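Local coordinates for ABC transporter, substrate-binding protein (Streptococcus pneumoniae, PDB 5G5Z), which captures short- and long-chain fructooligosaccharides such as kestose and nystose and delivers them to an ABC importer, with a preference for tetrasaccharides and longer chains, at residues 346-351 and 372-377. Numbering follows the deposited sequence.
With GLC (alpha-D-glucopyranose), chain F; FRU (beta-D-fructofuranose), chain C; FRU (beta-D-fructofuranose), chain D.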
loop_
_atom_site.group_PDB
_atom_site.type_symbol
_atom_site.label_atom_id
_atom_site.label_comp_id
_atom_site.label_asym_id
_atom_site.label_seq_id
_atom_site.Cartn_x
_atom_site.Cartn_y
_atom_site.Cartn_z
ATOM N N ASP B 346 31.178 -7.659 -26.305
ATOM C CA ASP B 346 32.576 -7.248 -26.404
ATOM C C ASP B 346 32.865 -5.978 -25.622
ATOM O O ASP B 346 34.035 -5.671 -25.375
ATOM C CB ASP B 346 32.994 -7.016 -27.860
ATOM C CG ASP B 346 32.874 -8.260 -28.718
ATOM O OD1 ASP B 346 33.172 -9.378 -28.230
ATOM O OD2 ASP B 346 32.486 -8.111 -29.898
ATOM N N LYS B 347 31.842 -5.223 -25.250
ATOM C CA LYS B 347 32.053 -4.000 -24.494
ATOM C C LYS B 347 31.632 -4.112 -23.037
ATOM O O LYS B 347 32.347 -3.623 -22.160
ATOM C CB LYS B 347 31.309 -2.831 -25.158
ATOM C CG LYS B 347 32.016 -2.254 -26.387
ATOM C CD LYS B 347 31.677 -3.018 -27.660
ATOM C CE LYS B 347 32.672 -2.715 -28.770
ATOM N NZ LYS B 347 32.443 -3.575 -29.964
ATOM N N GLN B 348 30.503 -4.749 -22.753
ATOM C CA GLN B 348 30.008 -4.896 -21.392
ATOM C C GLN B 348 30.532 -6.187 -20.755
ATOM O O GLN B 348 30.907 -7.144 -21.442
ATOM C CB GLN B 348 28.479 -4.888 -21.387
ATOM C CG GLN B 348 27.839 -4.660 -20.032
ATOM C CD GLN B 348 26.339 -4.771 -20.107
ATOM O OE1 GLN B 348 25.806 -5.355 -21.048
ATOM N NE2 GLN B 348 25.645 -4.204 -19.129
ATOM N N GLN B 349 30.565 -6.196 -19.420
ATOM C CA GLN B 349 30.896 -7.413 -18.689
ATOM C C GLN B 349 29.909 -8.522 -19.051
ATOM O O GLN B 349 28.768 -8.266 -19.446
ATOM C CB GLN B 349 30.865 -7.145 -17.187
ATOM C CG GLN B 349 31.980 -7.777 -16.388
ATOM C CD GLN B 349 31.892 -7.439 -14.904
ATOM O OE1 GLN B 349 31.781 -6.272 -14.520
ATOM N NE2 GLN B 349 31.926 -8.468 -14.063
ATOM N N ASN B 350 30.360 -9.766 -18.935
ATOM C CA ASN B 350 29.543 -10.923 -19.274
ATOM C C ASN B 350 29.463 -11.874 -18.100
ATOM O O ASN B 350 30.469 -12.161 -17.454
ATOM C CB ASN B 350 30.099 -11.677 -20.474
ATOM C CG ASN B 350 29.938 -10.908 -21.753
ATOM O OD1 ASN B 350 28.882 -10.952 -22.378
ATOM N ND2 ASN B 350 30.991 -10.199 -22.161
ATOM N N ILE B 351 28.258 -12.376 -17.842
ATOM C CA ILE B 351 28.091 -13.407 -16.825
ATOM C C ILE B 351 28.729 -14.721 -17.270
ATOM O O ILE B 351 29.307 -15.452 -16.456
ATOM C CB ILE B 351 26.601 -13.590 -16.511
ATOM C CG1 ILE B 351 26.055 -12.365 -15.770
ATOM C CG2 ILE B 351 26.400 -14.879 -15.754
ATOM C CD1 ILE B 351 26.628 -12.181 -14.386
ATOM N N ALA B 372 24.143 -9.741 -8.733
ATOM C CA ALA B 372 22.795 -9.268 -9.023
ATOM C C ALA B 372 22.792 -8.035 -9.919
ATOM O O ALA B 372 21.821 -7.802 -10.651
ATOM C CB ALA B 372 22.078 -8.962 -7.710
ATOM N N GLU B 373 23.868 -7.246 -9.888
ATOM C CA GLU B 373 23.888 -5.999 -10.649
ATOM C C GLU B 373 24.096 -6.254 -12.139
ATOM O O GLU B 373 23.350 -5.742 -12.976
ATOM C CB GLU B 373 24.966 -5.072 -10.098
ATOM C CG GLU B 373 25.371 -3.970 -11.056
ATOM C CD GLU B 373 26.435 -3.081 -10.465
ATOM O OE1 GLU B 373 26.406 -2.875 -9.233
ATOM O OE2 GLU B 373 27.307 -2.616 -11.222
ATOM N N LEU B 374 25.096 -7.055 -12.491
ATOM C CA LEU B 374 25.231 -7.461 -13.885
ATOM C C LEU B 374 24.052 -8.326 -14.322
ATOM O O LEU B 374 23.622 -8.271 -15.482
ATOM C CB LEU B 374 26.538 -8.225 -14.069
ATOM C CG LEU B 374 26.894 -8.560 -15.516
ATOM C CD1 LEU B 374 26.880 -7.302 -16.347
ATOM C CD2 LEU B 374 28.256 -9.218 -15.566
ATOM N N ARG B 375 23.519 -9.140 -13.415
ATOM C CA ARG B 375 22.408 -9.993 -13.807
ATOM C C ARG B 375 21.216 -9.154 -14.244
ATOM O O ARG B 375 20.659 -9.358 -15.325
ATOM C CB ARG B 375 22.028 -10.926 -12.665
ATOM C CG ARG B 375 20.806 -11.761 -12.985
ATOM C CD ARG B 375 20.434 -12.648 -11.810
ATOM N NE ARG B 375 19.366 -13.559 -12.184
ATOM C CZ ARG B 375 18.838 -14.470 -11.378
ATOM N NH1 ARG B 375 19.279 -14.594 -10.130
ATOM N NH2 ARG B 375 17.867 -15.249 -11.828
ATOM N N GLN B 376 20.823 -8.182 -13.424
ATOM C CA GLN B 376 19.586 -7.499 -13.737
ATOM C C GLN B 376 19.742 -6.550 -14.912
ATOM O O GLN B 376 18.738 -6.156 -15.511
ATOM C CB GLN B 376 19.048 -6.804 -12.476
ATOM C CG GLN B 376 19.904 -5.725 -11.885
ATOM C CD GLN B 376 19.410 -5.314 -10.500
ATOM O OE1 GLN B 376 18.446 -4.554 -10.366
ATOM N NE2 GLN B 376 20.067 -5.823 -9.463
ATOM N N LYS B 377 20.974 -6.242 -15.299
ATOM C CA LYS B 377 21.227 -5.487 -16.516
ATOM C C LYS B 377 21.108 -6.348 -17.773
ATOM O O LYS B 377 20.752 -5.828 -18.844
ATOM C CB LYS B 377 22.624 -4.860 -16.458
ATOM C CG LYS B 377 22.776 -3.710 -15.488
ATOM C CD LYS B 377 24.232 -3.269 -15.438
ATOM C CE LYS B 377 24.397 -1.945 -14.702
ATOM N NZ LYS B 377 25.822 -1.625 -14.380
HETATM C C1 GLC F . 17.016 -12.204 -7.763
HETATM C C2 GLC F . 16.192 -12.342 -9.032
HETATM C C3 GLC F . 16.937 -11.839 -10.221
HETATM C C4 GLC F . 17.290 -10.421 -10.047
HETATM C C5 GLC F . 18.114 -10.263 -8.794
HETATM C C6 GLC F . 18.456 -8.814 -8.624
HETATM O O2 GLC F . 15.846 -13.733 -9.215
HETATM O O3 GLC F . 16.185 -12.024 -11.467
HETATM O O4 GLC F . 18.119 -10.006 -11.161
HETATM O O5 GLC F . 17.351 -10.756 -7.641
HETATM O O6 GLC F . 17.359 -8.112 -8.138
HETATM C C1 FRU C . 18.033 -14.947 -6.685
HETATM C C2 FRU C . 18.746 -13.595 -6.481
HETATM C C3 FRU C . 20.232 -13.320 -6.862
HETATM C C4 FRU C . 20.448 -11.963 -6.241
HETATM C C5 FRU C . 19.582 -11.926 -5.234
HETATM C C6 FRU C . 19.288 -10.509 -4.874
HETATM O O1 FRU C . 18.730 -15.743 -7.634
HETATM O O2 FRU C . 18.176 -13.061 -7.791
HETATM O O3 FRU C . 20.526 -13.272 -8.188
HETATM O O4 FRU C . 21.838 -11.741 -5.718
HETATM O O5 FRU C . 18.265 -12.666 -5.771
HETATM O O6 FRU C . 17.971 -10.428 -4.350
HETATM C C1 FRU D . 17.744 -17.799 -6.710
HETATM C C2 FRU D . 18.968 -17.170 -7.284
HETATM C C3 FRU D . 19.518 -17.820 -8.291
HETATM C C4 FRU D . 21.050 -17.490 -8.169
HETATM C C5 FRU D . 21.230 -17.653 -6.635
HETATM C C6 FRU D . 22.386 -16.835 -6.059
HETATM O O1 FRU D . 16.728 -17.998 -7.689
HETATM O O3 FRU D . 19.022 -17.410 -9.594
HETATM O O4 FRU D . 21.836 -18.399 -8.777
HETATM O O5 FRU D . 20.098 -17.242 -6.106
HETATM O O6 FRU D . 22.200 -16.874 -4.677
#
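Leu374 reaches from helix 371-378 to the loop 346-351, its methyl CD2 lodged between Ile351 CD1 (3.6 Å) and Gln349 CB (3.7 Å). With CG anti to the backbone N (chi1 -173°), the leucine aims both methyls at the loop; CD1 comes to 3.8 Å from Gln349 O, while the Ile351 side chain runs antiparallel alongside. The extended Gln349 chain crosses the leucine, its OE1 held by Thr369. Gln348 runs out to Lys377, where NE2 rests against the aliphatic CD (4.1 Å). In this solute-binding protein, the loop leading into strand 352-355 packs on the outer side of a helix whose other side lines the kestose pocket. There Arg375 is fully extended, and one face of its guanidinium sits against glucose C3, 3.4 Å from CZ. NH1 donates to O3 (2.7 Å) and O1 (2.8 Å) of the chain C fructose and weakly to chain D fructose O3; NE pairs with Glu379 and the Asn339 carbonyl, which, with the NH1 bonds, should restrain the group's rotation. With CG between backbone N and carbonyl carbon (chi1 63°), Gln376 lays its extended chain back along the helix, and NE2 hydrogen-bonds Ala372 O (2.9 Å) from above the carbonyl plane, opposite the face Gln376 N uses.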